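Local coordinates for epidermin leader peptide processing serine protease EpiP (Staphylococcus aureus subsp. aureus, PDB 3QFH), which probably cleaves the leader peptide from the precursor of the lantibiotic epidermin, acting as a subtilisin-like serine endopeptidase, at residues P196-T201 against I396-H401; V230-V235 against K388-L393; V306-D311 against M333-I338. All coordinates share one frame; numbering follows the deposited sequence.

Overall arrangement
Contacts 1 and 2 share the long helix 382-400 and the parallel sheet: contact 2 uses a middle turn of the helix against strand 230-233, while contact 1 uses its last turns against the lead-in to strand 200-204. All three are buried, but contact 2 lies deepest, its centre about 7 Å from the centre of the chain, against about 12 Å for the centre of contact 3 and about 18 Å for that of contact 1. The chemistry follows: contact 2 is mainly close packing, contact 1 a polar bridge with a water, contact 3 a tyrosine ring of one loop laid against a turn of another. Packing links them, with I397 CD1 4.0 Å from V230 CG2, and V235 O 3.5 Å from P307 CD.

Contact 1. Residues P196-T201 against I396-H401; sequences PNNKFT and IIDKYH
N198 and D398 reach for each other from opposite directions across a gap of 9.7 Å between their CA atoms, and their polar ends alone make the contact. The direct link is a hydrogen bond from N198 ND2 to D398 OD2, 3.1 Å long and moderately bent, with an N-H...O angle of 151°. OD2 lies close to the plane of the amide and is met nearly along its own C-O axis. Amide and carboxylate are only 13° from coplanar, so the two flat groups lie almost in one sheet of atoms. In both residues CG stands beside the backbone N and anti to the carbonyl carbon (chi1 -70° in N198), which extends each group toward its partner.

A second, indirect link runs through a water. It donates to N198 OD1 at 2.9 Å and to D398 OD2, also at 2.9 Å. OD2 thus accepts two hydrogen bonds, and the asparagine is used at both ends of its amide, a task well suited to a side chain that donates and accepts.

In the subtilisin-like α/β fold this bridge spans from the loop entering strand 200-204 of the parallel sheet to the C-terminal part of helix 382-400, which packs on that sheet. K199 and T201 pair through their backbones with I126 of the adjoining strand 126-130.

Further hydrogen bonds converge on T124, just before that adjoining strand: its backbone O takes a second bond from N198 ND2, and its OG1 bonds D398 OD1. The remaining electrostatics are less comfortable. E403 OE2 lies near D398 OD1, and this proximity of like charges may raise the proton affinity of one acid. A394 and L395 of the same helix also touch the side chain of N198, while I396 and I397 turn to helix 406-416.

Contact 2. Residues V230-V235 against K388-L393; sequences VINISV and KVSGAL
V230 and S390 meet where the strand 230-233 packs against a middle turn of helix 382-400, a packing of helix on parallel sheet that belongs to the subtilisin-like three-layer α/β fold. Strand and helix segments run almost exactly antiparallel, at 179°, with axes 8.5 Å apart at closest. S383, in the first turn of this helix, is probably the nucleophile of a Ser-His-Asp triad.

V230 and N232 both point toward the helix, while I231 and I233 turn to the other face of the sheet. The forked end of V230 straddles the helix surface. CG1, anti to the backbone N (chi1 178°), presses against S390, lying 3.6 Å from its CB. The other branch, CG2, meets L393 CB at 4.0 Å, and there the two side chains cross at about a right angle. Since S390 and L393 are three residues apart, they form neighbouring points on one face of the helix, and a β-branched valine is broad enough to touch both. Serine suits the spot nearest the strand: it is small, and the CA atoms of N232 and S390 come within 6.1 Å.

N232 comes to S390 from the N-terminal side of the helix. Its CB lies 3.3 Å from S390 OG, and the amide beyond reaches the neighbourhood of the same hydroxyl. V181 of helix 177-186, and T386 and P387 of helix 382-400, also touch N232, which lies near the probable triad without touching it. V275 of strand 273-277 receives V389, S390 and L393, carrying the packing to the next strand. On the far side of the helix K388 forms a salt bridge with D104. The backbone also takes part: V230 CG1 rests 3.5 Å from the carbonyl oxygen, O, of S390.

Contact 3. Residues V306-D311 against M333-I338; sequences VPASMD and MNYTDI
A308 and S309 meet the ring of Y335 at the centre of this contact between two loops. V306, following on from the strand, turns its side chain away, where it meets L260 and I239. The next peptide bond, before P307, is cis, as in a corresponding loop of subtilisin; P307 opens a type I β-turn closed by M310 N to P307 O at 3.0 Å. A308, at the second turn position, directs its methyl toward the tyrosine: CB lies 3.8 Å from Y335 CE1 and 3.6 Å from Y335 OH. Alanine is compact enough to let the phenol come so near. S309 follows with CB 4.2 Å from Y335 CD1, at the edge of the ring, while its OG bonds the backbone O of D305. The ring extends this far because CG of Y335 is anti to its backbone N (chi1 177°), and its OH is held by D305 OD2 and G279 N. M310 leads off to the opposite flank, against Y257 and Q261, and D311 N bonds Q261 OE1. The turn therefore sits between helix 254-269 and the Y335 loop, which D337 and I338 fasten through backbone bonds to strand 314-319.

Contact 1. Residues P196-T201 against I396-H401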
ATOM      1  N   PRO A 196     -13.284  -5.754  11.682  1.00 24.09           N
ATOM      2  CA  PRO A 196     -13.993  -6.979  11.305  1.00 24.70           C
ATOM      3  C   PRO A 196     -15.382  -6.868  10.685  1.00 26.40           C
ATOM      4  O   PRO A 196     -15.876  -7.872  10.173  1.00 25.54           O
ATOM      5  CB  PRO A 196     -14.074  -7.765  12.624  1.00 26.40           C
ATOM      6  CG  PRO A 196     -13.884  -6.766  13.694  1.00 26.04           C
ATOM      7  CD  PRO A 196     -13.062  -5.661  13.134  1.00 25.78           C
ATOM      8  N   ASN A 197     -15.998  -5.684  10.727  1.00 27.40           N
ATOM      9  CA  ASN A 197     -17.328  -5.483  10.144  1.00 29.17           C
ATOM     10  C   ASN A 197     -17.321  -4.599   8.890  1.00 27.58           C
ATOM     11  O   ASN A 197     -18.351  -4.372   8.291  1.00 29.21           O
ATOM     12  CB  ASN A 197     -18.263  -4.887  11.197  1.00 30.82           C
ATOM     13  CG  ASN A 197     -18.362  -5.753  12.462  1.00 32.93           C
ATOM     14  OD1 ASN A 197     -18.234  -6.974  12.411  1.00 33.45           O
ATOM     15  ND2 ASN A 197     -18.584  -5.104  13.599  1.00 35.51           N
ATOM     16  N   ASN A 198     -16.157  -4.101   8.505  1.00 26.79           N
ATOM     17  CA  ASN A 198     -16.023  -3.287   7.300  1.00 26.25           C
ATOM     18  C   ASN A 198     -15.748  -4.135   6.068  1.00 25.26           C
ATOM     19  O   ASN A 198     -15.035  -5.147   6.126  1.00 24.26           O
ATOM     20  CB  ASN A 198     -14.885  -2.247   7.432  1.00 24.17           C
ATOM     21  CG  ASN A 198     -15.215  -1.135   8.415  1.00 27.82           C
ATOM     22  OD1 ASN A 198     -15.114  -1.313   9.626  1.00 29.47           O
ATOM     23  ND2 ASN A 198     -15.596   0.032   7.888  1.00 28.01           N
ATOM     24  N   LYS A 199     -16.295  -3.708   4.944  1.00 25.22           N
ATOM     25  CA  LYS A 199     -16.039  -4.381   3.684  1.00 25.02           C
ATOM     26  C   LYS A 199     -14.715  -3.863   3.151  1.00 25.72           C
ATOM     27  O   LYS A 199     -14.347  -2.694   3.390  1.00 26.64           O
ATOM     28  CB  LYS A 199     -17.120  -4.080   2.648  1.00 26.04           C
ATOM     29  CG  LYS A 199     -18.552  -4.354   3.076  1.00 30.56           C
ATOM     30  CD  LYS A 199     -18.755  -5.799   3.488  1.00 36.92           C
ATOM     31  CE  LYS A 199     -20.190  -6.029   3.962  1.00 40.70           C
ATOM     32  NZ  LYS A 199     -20.441  -7.413   4.456  1.00 42.46           N
ATOM     33  N   PHE A 200     -13.989  -4.732   2.455  1.00 24.46           N
ATOM     34  CA  PHE A 200     -12.763  -4.351   1.812  1.00 24.39           C
ATOM     35  C   PHE A 200     -12.926  -4.633   0.330  1.00 25.59           C
ATOM     36  O   PHE A 200     -13.728  -5.490  -0.093  1.00 24.66           O
ATOM     37  CB  PHE A 200     -11.540  -5.057   2.406  1.00 24.70           C
ATOM     38  CG  PHE A 200     -11.410  -6.506   2.027  1.00 26.23           C
ATOM     39  CD1 PHE A 200     -10.595  -6.885   0.970  1.00 26.96           C
ATOM     40  CD2 PHE A 200     -12.083  -7.489   2.739  1.00 28.27           C
ATOM     41  CE1 PHE A 200     -10.459  -8.210   0.628  1.00 25.88           C
ATOM     42  CE2 PHE A 200     -11.941  -8.825   2.407  1.00 26.57           C
ATOM     43  CZ  PHE A 200     -11.143  -9.184   1.346  1.00 25.64           C
ATOM     44  N   THR A 201     -12.187  -3.872  -0.455  1.00 25.84           N
ATOM     45  CA  THR A 201     -12.218  -3.978  -1.887  1.00 28.08           C
ATOM     46  C   THR A 201     -10.792  -4.195  -2.306  1.00 26.59           C
ATOM     47  O   THR A 201      -9.915  -3.417  -1.939  1.00 29.00           O
ATOM     48  CB  THR A 201     -12.738  -2.684  -2.533  1.00 28.61           C
ATOM     49  OG1 THR A 201     -13.990  -2.326  -1.950  1.00 34.45           O
ATOM     50  CG2 THR A 201     -12.925  -2.870  -4.006  1.00 30.85           C
ATOM     51  N   ILE A 396     -12.389   4.916  12.776  1.00 24.17           N
ATOM     52  CA  ILE A 396     -12.456   6.294  13.252  1.00 25.14           C
ATOM     53  C   ILE A 396     -13.452   7.120  12.422  1.00 25.11           C
ATOM     54  O   ILE A 396     -14.259   7.876  12.964  1.00 25.12           O
ATOM     55  CB  ILE A 396     -11.057   6.937  13.245  1.00 24.77           C
ATOM     56  CG1 ILE A 396     -10.197   6.299  14.342  1.00 24.63           C
ATOM     57  CG2 ILE A 396     -11.166   8.454  13.467  1.00 24.78           C
ATOM     58  CD1 ILE A 396      -8.683   6.533  14.157  1.00 27.47           C
ATOM     59  N   ILE A 397     -13.402   6.955  11.112  1.00 25.42           N
ATOM     60  CA  ILE A 397     -14.338   7.658  10.228  1.00 26.35           C
ATOM     61  C   ILE A 397     -15.789   7.277  10.560  1.00 26.48           C
ATOM     62  O   ILE A 397     -16.689   8.143  10.629  1.00 26.74           O
ATOM     63  CB  ILE A 397     -14.019   7.375   8.739  1.00 25.58           C
ATOM     64  CG1 ILE A 397     -12.662   8.005   8.372  1.00 27.09           C
ATOM     65  CG2 ILE A 397     -15.118   7.972   7.836  1.00 27.98           C
ATOM     66  CD1 ILE A 397     -12.058   7.529   7.004  1.00 25.83           C
ATOM     67  N   ASP A 398     -16.028   5.993  10.777  1.00 26.15           N
ATOM     68  CA  ASP A 398     -17.388   5.533  11.093  1.00 28.20           C
ATOM     69  C   ASP A 398     -17.815   5.916  12.538  1.00 28.59           C
ATOM     70  O   ASP A 398     -18.945   6.337  12.774  1.00 25.67           O
ATOM     71  CB  ASP A 398     -17.509   4.032  10.868  1.00 28.04           C
ATOM     72  CG  ASP A 398     -17.321   3.639   9.400  1.00 36.75           C
ATOM     73  OD1 ASP A 398     -17.333   4.546   8.536  1.00 43.54           O
ATOM     74  OD2 ASP A 398     -17.142   2.425   9.108  1.00 41.46           O
ATOM     75  N   LYS A 399     -16.887   5.819  13.479  1.00 26.81           N
ATOM     76  CA  LYS A 399     -17.185   6.115  14.880  1.00 28.56           C
ATOM     77  C   LYS A 399     -17.551   7.579  15.126  1.00 29.19           C
ATOM     78  O   LYS A 399     -18.476   7.855  15.856  1.00 30.17           O
ATOM     79  CB  LYS A 399     -15.993   5.741  15.769  1.00 27.52           C
ATOM     80  CG  LYS A 399     -16.219   5.883  17.273  1.00 29.98           C
ATOM     81  CD  LYS A 399     -17.091   4.758  17.851  1.00 30.54           C
ATOM     82  CE  LYS A 399     -17.216   4.896  19.356  1.00 35.64           C
ATOM     83  NZ  LYS A 399     -17.812   3.692  20.010  1.00 33.92           N
ATOM     84  N   TYR A 400     -16.834   8.500  14.496  1.00 30.48           N
ATOM     85  CA  TYR A 400     -17.044   9.934  14.722  1.00 30.89           C
ATOM     86  C   TYR A 400     -17.717  10.642  13.545  1.00 31.98           C
ATOM     87  O   TYR A 400     -17.878  11.861  13.565  1.00 32.26           O
ATOM     88  CB  TYR A 400     -15.697  10.597  15.088  1.00 30.27           C
ATOM     89  CG  TYR A 400     -15.048   9.917  16.260  1.00 29.01           C
ATOM     90  CD1 TYR A 400     -14.071   8.957  16.065  1.00 29.98           C
ATOM     91  CD2 TYR A 400     -15.464  10.168  17.559  1.00 29.89           C
ATOM     92  CE1 TYR A 400     -13.472   8.301  17.132  1.00 29.84           C
ATOM     93  CE2 TYR A 400     -14.875   9.499  18.647  1.00 33.58           C
ATOM     94  CZ  TYR A 400     -13.872   8.572  18.417  1.00 30.65           C
ATOM     95  OH  TYR A 400     -13.263   7.894  19.451  1.00 33.10           O
ATOM     96  N   HIS A 401     -18.120   9.859  12.539  1.00 32.11           N
ATOM     97  CA  HIS A 401     -18.831  10.348  11.362  1.00 32.22           C
ATOM     98  C   HIS A 401     -18.044  11.422  10.626  1.00 31.40           C
ATOM     99  O   HIS A 401     -18.559  12.519  10.380  1.00 29.97           O
ATOM    100  CB  HIS A 401     -20.204  10.888  11.771  1.00 34.97           C
ATOM    101  CG  HIS A 401     -20.953   9.975  12.682  1.00 40.28           C
ATOM    102  ND1 HIS A 401     -21.353   8.711  12.303  1.00 47.63           N
ATOM    103  CD2 HIS A 401     -21.370  10.134  13.961  1.00 44.95           C
ATOM    104  CE1 HIS A 401     -21.979   8.130  13.309  1.00 49.54           C
ATOM    105  NE2 HIS A 401     -22.006   8.973  14.326  1.00 48.39           N
TER
HETATM  106  O   HOH W   1     -16.421   0.688  11.334  1.00 26.05           O

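Contact 2. Residues V230-V235 against K388-L393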
ATOM      1  N   VAL A 230     -10.548   4.817   2.498  1.00 25.31           N
ATOM      2  CA  VAL A 230      -9.212   4.433   2.979  1.00 23.88           C
ATOM      3  C   VAL A 230      -8.589   3.528   1.916  1.00 23.93           C
ATOM      4  O   VAL A 230      -9.189   2.553   1.506  1.00 27.31           O
ATOM      5  CB  VAL A 230      -9.248   3.720   4.351  1.00 24.39           C
ATOM      6  CG1 VAL A 230      -7.821   3.303   4.797  1.00 22.75           C
ATOM      7  CG2 VAL A 230      -9.920   4.606   5.403  1.00 21.37           C
ATOM      8  N   ILE A 231      -7.378   3.855   1.485  1.00 23.99           N
ATOM      9  CA  ILE A 231      -6.682   3.128   0.440  1.00 22.98           C
ATOM     10  C   ILE A 231      -5.349   2.664   1.001  1.00 23.79           C
ATOM     11  O   ILE A 231      -4.501   3.497   1.351  1.00 24.28           O
ATOM     12  CB  ILE A 231      -6.436   4.024  -0.807  1.00 22.69           C
ATOM     13  CG1 ILE A 231      -7.755   4.574  -1.352  1.00 21.54           C
ATOM     14  CG2 ILE A 231      -5.693   3.217  -1.882  1.00 23.14           C
ATOM     15  CD1 ILE A 231      -7.612   5.591  -2.537  1.00 20.55           C
ATOM     16  N   ASN A 232      -5.172   1.345   1.074  1.00 23.08           N
ATOM     17  CA  ASN A 232      -3.966   0.725   1.650  1.00 23.67           C
ATOM     18  C   ASN A 232      -2.988   0.302   0.568  1.00 25.38           C
ATOM     19  O   ASN A 232      -3.330  -0.498  -0.300  1.00 24.59           O
ATOM     20  CB  ASN A 232      -4.388  -0.494   2.492  1.00 23.07           C
ATOM     21  CG  ASN A 232      -3.254  -1.106   3.266  1.00 24.06           C
ATOM     22  OD1 ASN A 232      -3.035  -0.766   4.435  1.00 28.10           O
ATOM     23  ND2 ASN A 232      -2.493  -1.982   2.620  1.00 24.64           N
ATOM     24  N   ILE A 233      -1.779   0.846   0.618  1.00 28.78           N
ATOM     25  CA  ILE A 233      -0.726   0.503  -0.349  1.00 32.51           C
ATOM     26  C   ILE A 233       0.449  -0.092   0.415  1.00 35.50           C
ATOM     27  O   ILE A 233       1.186   0.603   1.125  1.00 34.66           O
ATOM     28  CB  ILE A 233      -0.267   1.719  -1.169  1.00 32.19           C
ATOM     29  CG1 ILE A 233      -1.467   2.487  -1.710  1.00 34.65           C
ATOM     30  CG2 ILE A 233       0.601   1.281  -2.334  1.00 33.74           C
ATOM     31  CD1 ILE A 233      -1.079   3.753  -2.458  1.00 33.34           C
ATOM     32  N   SER A 234       0.601  -1.403   0.301  1.00 40.43           N
ATOM     33  CA  SER A 234       1.680  -2.097   0.967  1.00 43.12           C
ATOM     34  C   SER A 234       2.931  -2.165   0.060  1.00 45.65           C
ATOM     35  O   SER A 234       4.031  -2.434   0.539  1.00 49.14           O
ATOM     36  CB  SER A 234       1.190  -3.474   1.480  1.00 44.22           C
ATOM     37  OG  SER A 234       0.286  -3.330   2.617  1.00 41.27           O
ATOM     38  N   VAL A 235       2.778  -1.855  -1.229  1.00 47.50           N
ATOM     39  CA  VAL A 235       3.909  -1.888  -2.174  1.00 48.47           C
ATOM     40  C   VAL A 235       4.748  -0.620  -2.138  1.00 48.49           C
ATOM     41  O   VAL A 235       4.233   0.505  -2.127  1.00 48.68           O
ATOM     42  CB  VAL A 235       3.474  -2.111  -3.662  1.00 49.63           C
ATOM     43  CG1 VAL A 235       2.648  -0.939  -4.183  1.00 50.30           C
ATOM     44  CG2 VAL A 235       4.695  -2.306  -4.557  1.00 50.56           C
ATOM     45  N   LYS A 388      -3.252  -2.437   9.550  1.00 22.06           N
ATOM     46  CA  LYS A 388      -3.772  -2.166  10.898  1.00 22.51           C
ATOM     47  C   LYS A 388      -4.178  -0.693  11.042  1.00 23.39           C
ATOM     48  O   LYS A 388      -5.234  -0.363  11.625  1.00 23.76           O
ATOM     49  CB  LYS A 388      -2.737  -2.556  11.968  1.00 22.95           C
ATOM     50  CG  LYS A 388      -2.451  -4.056  12.064  1.00 24.00           C
ATOM     51  CD  LYS A 388      -1.523  -4.349  13.248  1.00 31.40           C
ATOM     52  CE  LYS A 388      -1.267  -5.843  13.417  1.00 33.31           C
ATOM     53  NZ  LYS A 388      -0.551  -6.390  12.251  1.00 32.22           N
ATOM     54  N   VAL A 389      -3.343   0.184  10.481  1.00 23.74           N
ATOM     55  CA  VAL A 389      -3.597   1.608  10.469  1.00 22.10           C
ATOM     56  C   VAL A 389      -4.747   1.919   9.522  1.00 23.21           C
ATOM     57  O   VAL A 389      -5.614   2.740   9.857  1.00 23.51           O
ATOM     58  CB  VAL A 389      -2.343   2.418  10.093  1.00 22.58           C
ATOM     59  CG1 VAL A 389      -2.670   3.906   9.908  1.00 20.94           C
ATOM     60  CG2 VAL A 389      -1.236   2.214  11.150  1.00 21.30           C
ATOM     61  N   SER A 390      -4.780   1.283   8.347  1.00 23.96           N
ATOM     62  CA  SER A 390      -5.898   1.520   7.411  1.00 22.45           C
ATOM     63  C   SER A 390      -7.221   1.131   8.076  1.00 23.49           C
ATOM     64  O   SER A 390      -8.224   1.864   8.005  1.00 22.75           O
ATOM     65  CB  SER A 390      -5.748   0.733   6.103  1.00 23.23           C
ATOM     66  OG  SER A 390      -4.628   1.163   5.346  1.00 24.77           O
ATOM     67  N   GLY A 391      -7.247  -0.046   8.676  1.00 21.79           N
ATOM     68  CA  GLY A 391      -8.444  -0.502   9.384  1.00 22.32           C
ATOM     69  C   GLY A 391      -8.884   0.455  10.477  1.00 21.97           C
ATOM     70  O   GLY A 391     -10.077   0.742  10.617  1.00 22.61           O
ATOM     71  N   ALA A 392      -7.915   0.958  11.248  1.00 21.73           N
ATOM     72  CA  ALA A 392      -8.181   1.900  12.326  1.00 20.94           C
ATOM     73  C   ALA A 392      -8.834   3.181  11.801  1.00 23.71           C
ATOM     74  O   ALA A 392      -9.821   3.690  12.392  1.00 22.46           O
ATOM     75  CB  ALA A 392      -6.864   2.220  13.106  1.00 21.48           C
ATOM     76  N   LEU A 393      -8.316   3.707  10.684  1.00 24.05           N
ATOM     77  CA  LEU A 393      -8.911   4.912  10.078  1.00 23.84           C
ATOM     78  C   LEU A 393     -10.342   4.680   9.631  1.00 25.57           C
ATOM     79  O   LEU A 393     -11.188   5.596   9.715  1.00 27.19           O
ATOM     80  CB  LEU A 393      -8.069   5.397   8.910  1.00 24.36           C
ATOM     81  CG  LEU A 393      -6.758   6.088   9.286  1.00 23.49           C
ATOM     82  CD1 LEU A 393      -5.819   6.126   8.104  1.00 24.35           C
ATOM     83  CD2 LEU A 393      -7.048   7.504   9.803  1.00 25.69           C
TER

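Contact 3. Residues V306-D311 against M333-I338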
ATOM      1  N   VAL A 306       9.010   5.394  -2.579  1.00 37.84           N
ATOM      2  CA  VAL A 306       7.652   5.835  -2.902  1.00 35.98           C
ATOM      3  C   VAL A 306       6.632   4.687  -2.898  1.00 35.12           C
ATOM      4  O   VAL A 306       6.959   3.546  -3.197  1.00 35.61           O
ATOM      5  CB  VAL A 306       7.608   6.572  -4.259  1.00 35.70           C
ATOM      6  CG1 VAL A 306       8.711   7.617  -4.322  1.00 39.06           C
ATOM      7  CG2 VAL A 306       7.722   5.616  -5.417  1.00 35.34           C
ATOM      8  N   PRO A 307       5.375   4.990  -2.558  1.00 33.21           N
ATOM      9  CA  PRO A 307       4.842   6.298  -2.210  1.00 32.66           C
ATOM     10  C   PRO A 307       5.038   6.727  -0.745  1.00 32.17           C
ATOM     11  O   PRO A 307       4.535   7.778  -0.358  1.00 31.28           O
ATOM     12  CB  PRO A 307       3.348   6.136  -2.504  1.00 31.46           C
ATOM     13  CG  PRO A 307       3.074   4.701  -2.187  1.00 32.96           C
ATOM     14  CD  PRO A 307       4.327   3.948  -2.553  1.00 33.25           C
ATOM     15  N   ALA A 308       5.784   5.956   0.040  1.00 31.81           N
ATOM     16  CA  ALA A 308       5.951   6.261   1.470  1.00 32.09           C
ATOM     17  C   ALA A 308       6.457   7.667   1.769  1.00 32.54           C
ATOM     18  O   ALA A 308       6.061   8.249   2.775  1.00 32.39           O
ATOM     19  CB  ALA A 308       6.864   5.222   2.155  1.00 31.08           C
ATOM     20  N   SER A 309       7.337   8.201   0.928  1.00 31.88           N
ATOM     21  CA  SER A 309       7.909   9.528   1.168  1.00 33.68           C
ATOM     22  C   SER A 309       7.189  10.627   0.395  1.00 33.11           C
ATOM     23  O   SER A 309       7.634  11.749   0.391  1.00 33.70           O
ATOM     24  CB  SER A 309       9.392   9.544   0.770  1.00 34.31           C
ATOM     25  OG  SER A 309       9.525   9.299  -0.628  1.00 38.28           O
ATOM     26  N   MET A 310       6.084  10.305  -0.261  1.00 32.71           N
ATOM     27  CA  MET A 310       5.370  11.306  -1.057  1.00 33.26           C
ATOM     28  C   MET A 310       4.431  12.178  -0.231  1.00 32.12           C
ATOM     29  O   MET A 310       4.155  11.896   0.918  1.00 30.91           O
ATOM     30  CB  MET A 310       4.605  10.634  -2.194  1.00 33.76           C
ATOM     31  CG  MET A 310       5.480  10.258  -3.404  1.00 34.80           C
ATOM     32  SD  MET A 310       4.496   9.387  -4.643  1.00 37.33           S
ATOM     33  CE  MET A 310       5.590   9.411  -6.075  1.00 34.99           C
ATOM     34  N   ASP A 311       3.945  13.252  -0.835  1.00 32.07           N
ATOM     35  CA  ASP A 311       3.026  14.135  -0.144  1.00 32.19           C
ATOM     36  C   ASP A 311       1.652  13.486  -0.025  1.00 30.61           C
ATOM     37  O   ASP A 311       1.229  12.719  -0.906  1.00 28.60           O
ATOM     38  CB  ASP A 311       2.892  15.457  -0.907  1.00 33.97           C
ATOM     39  CG  ASP A 311       4.222  16.189  -1.051  1.00 38.47           C
ATOM     40  OD1 ASP A 311       5.085  16.074  -0.140  1.00 45.86           O
ATOM     41  OD2 ASP A 311       4.395  16.885  -2.074  1.00 48.43           O
ATOM     42  N   MET A 333      13.142  11.257  10.046  0.70 35.81           N
ATOM     43  CA  MET A 333      12.389  12.497  10.234  0.70 36.81           C
ATOM     44  C   MET A 333      11.704  12.814   8.931  0.70 36.02           C
ATOM     45  O   MET A 333      12.231  12.526   7.850  0.70 36.09           O
ATOM     46  CB  MET A 333      13.287  13.686  10.632  0.70 39.13           C
ATOM     47  CG  MET A 333      13.565  13.862  12.137  0.70 42.78           C
ATOM     48  SD  MET A 333      12.102  14.198  13.180  0.70 49.02           S
ATOM     49  CE  MET A 333      12.920  14.753  14.673  0.70 52.80           C
ATOM     50  N   ASN A 334      10.524  13.402   9.047  1.00 35.54           N
ATOM     51  CA  ASN A 334       9.713  13.797   7.909  1.00 35.75           C
ATOM     52  C   ASN A 334       9.375  12.644   6.983  1.00 35.01           C
ATOM     53  O   ASN A 334       9.325  12.792   5.761  1.00 35.02           O
ATOM     54  CB  ASN A 334      10.436  14.936   7.197  1.00 37.96           C
ATOM     55  CG  ASN A 334      10.729  16.075   8.145  1.00 39.88           C
ATOM     56  OD1 ASN A 334       9.833  16.526   8.853  1.00 47.40           O
ATOM     57  ND2 ASN A 334      11.977  16.524   8.192  1.00 38.10           N
ATOM     58  N   TYR A 335       9.128  11.494   7.599  1.00 33.26           N
ATOM     59  CA  TYR A 335       8.820  10.268   6.888  1.00 32.79           C
ATOM     60  C   TYR A 335       7.805   9.477   7.693  1.00 29.70           C
ATOM     61  O   TYR A 335       6.652   9.498   7.379  1.00 29.23           O
ATOM     62  CB  TYR A 335      10.119   9.483   6.650  1.00 33.58           C
ATOM     63  CG  TYR A 335       9.994   8.128   5.978  1.00 34.26           C
ATOM     64  CD1 TYR A 335       9.876   8.025   4.604  1.00 35.98           C
ATOM     65  CD2 TYR A 335      10.050   6.952   6.721  1.00 35.81           C
ATOM     66  CE1 TYR A 335       9.796   6.782   3.977  1.00 35.11           C
ATOM     67  CE2 TYR A 335       9.976   5.704   6.106  1.00 34.70           C
ATOM     68  CZ  TYR A 335       9.852   5.630   4.727  1.00 36.41           C
ATOM     69  OH  TYR A 335       9.788   4.408   4.093  1.00 36.51           O
ATOM     70  N   THR A 336       8.232   8.804   8.746  1.00 28.82           N
ATOM     71  CA  THR A 336       7.309   8.012   9.561  1.00 27.59           C
ATOM     72  C   THR A 336       6.243   8.881  10.261  1.00 27.70           C
ATOM     73  O   THR A 336       6.587   9.844  10.949  1.00 26.01           O
ATOM     74  CB  THR A 336       8.094   7.250  10.632  1.00 28.22           C
ATOM     75  OG1 THR A 336       9.119   6.480  10.000  1.00 29.33           O
ATOM     76  CG2 THR A 336       7.190   6.338  11.441  1.00 25.40           C
ATOM     77  N   ASP A 337       4.967   8.527  10.079  1.00 24.97           N
ATOM     78  CA  ASP A 337       3.846   9.213  10.740  1.00 26.07           C
ATOM     79  C   ASP A 337       3.301   8.448  11.946  1.00 25.92           C
ATOM     80  O   ASP A 337       2.786   9.055  12.907  1.00 24.90           O
ATOM     81  CB  ASP A 337       2.705   9.409   9.737  1.00 25.17           C
ATOM     82  CG  ASP A 337       3.090  10.352   8.603  1.00 28.55           C
ATOM     83  OD1 ASP A 337       3.562  11.465   8.899  1.00 33.84           O
ATOM     84  OD2 ASP A 337       2.929   9.991   7.423  1.00 33.38           O
ATOM     85  N   ILE A 338       3.425   7.121  11.884  1.00 25.08           N
ATOM     86  CA  ILE A 338       2.876   6.228  12.866  1.00 24.74           C
ATOM     87  C   ILE A 338       3.508   4.840  12.706  1.00 24.41           C
ATOM     88  O   ILE A 338       4.089   4.524  11.686  1.00 23.84           O
ATOM     89  CB  ILE A 338       1.339   6.135  12.647  1.00 25.25           C
ATOM     90  CG1 ILE A 338       0.634   5.409  13.790  1.00 28.78           C
ATOM     91  CG2 ILE A 338       1.040   5.467  11.324  1.00 26.49           C
ATOM     92  CD1 ILE A 338      -0.886   5.613  13.792  1.00 24.25           C
TER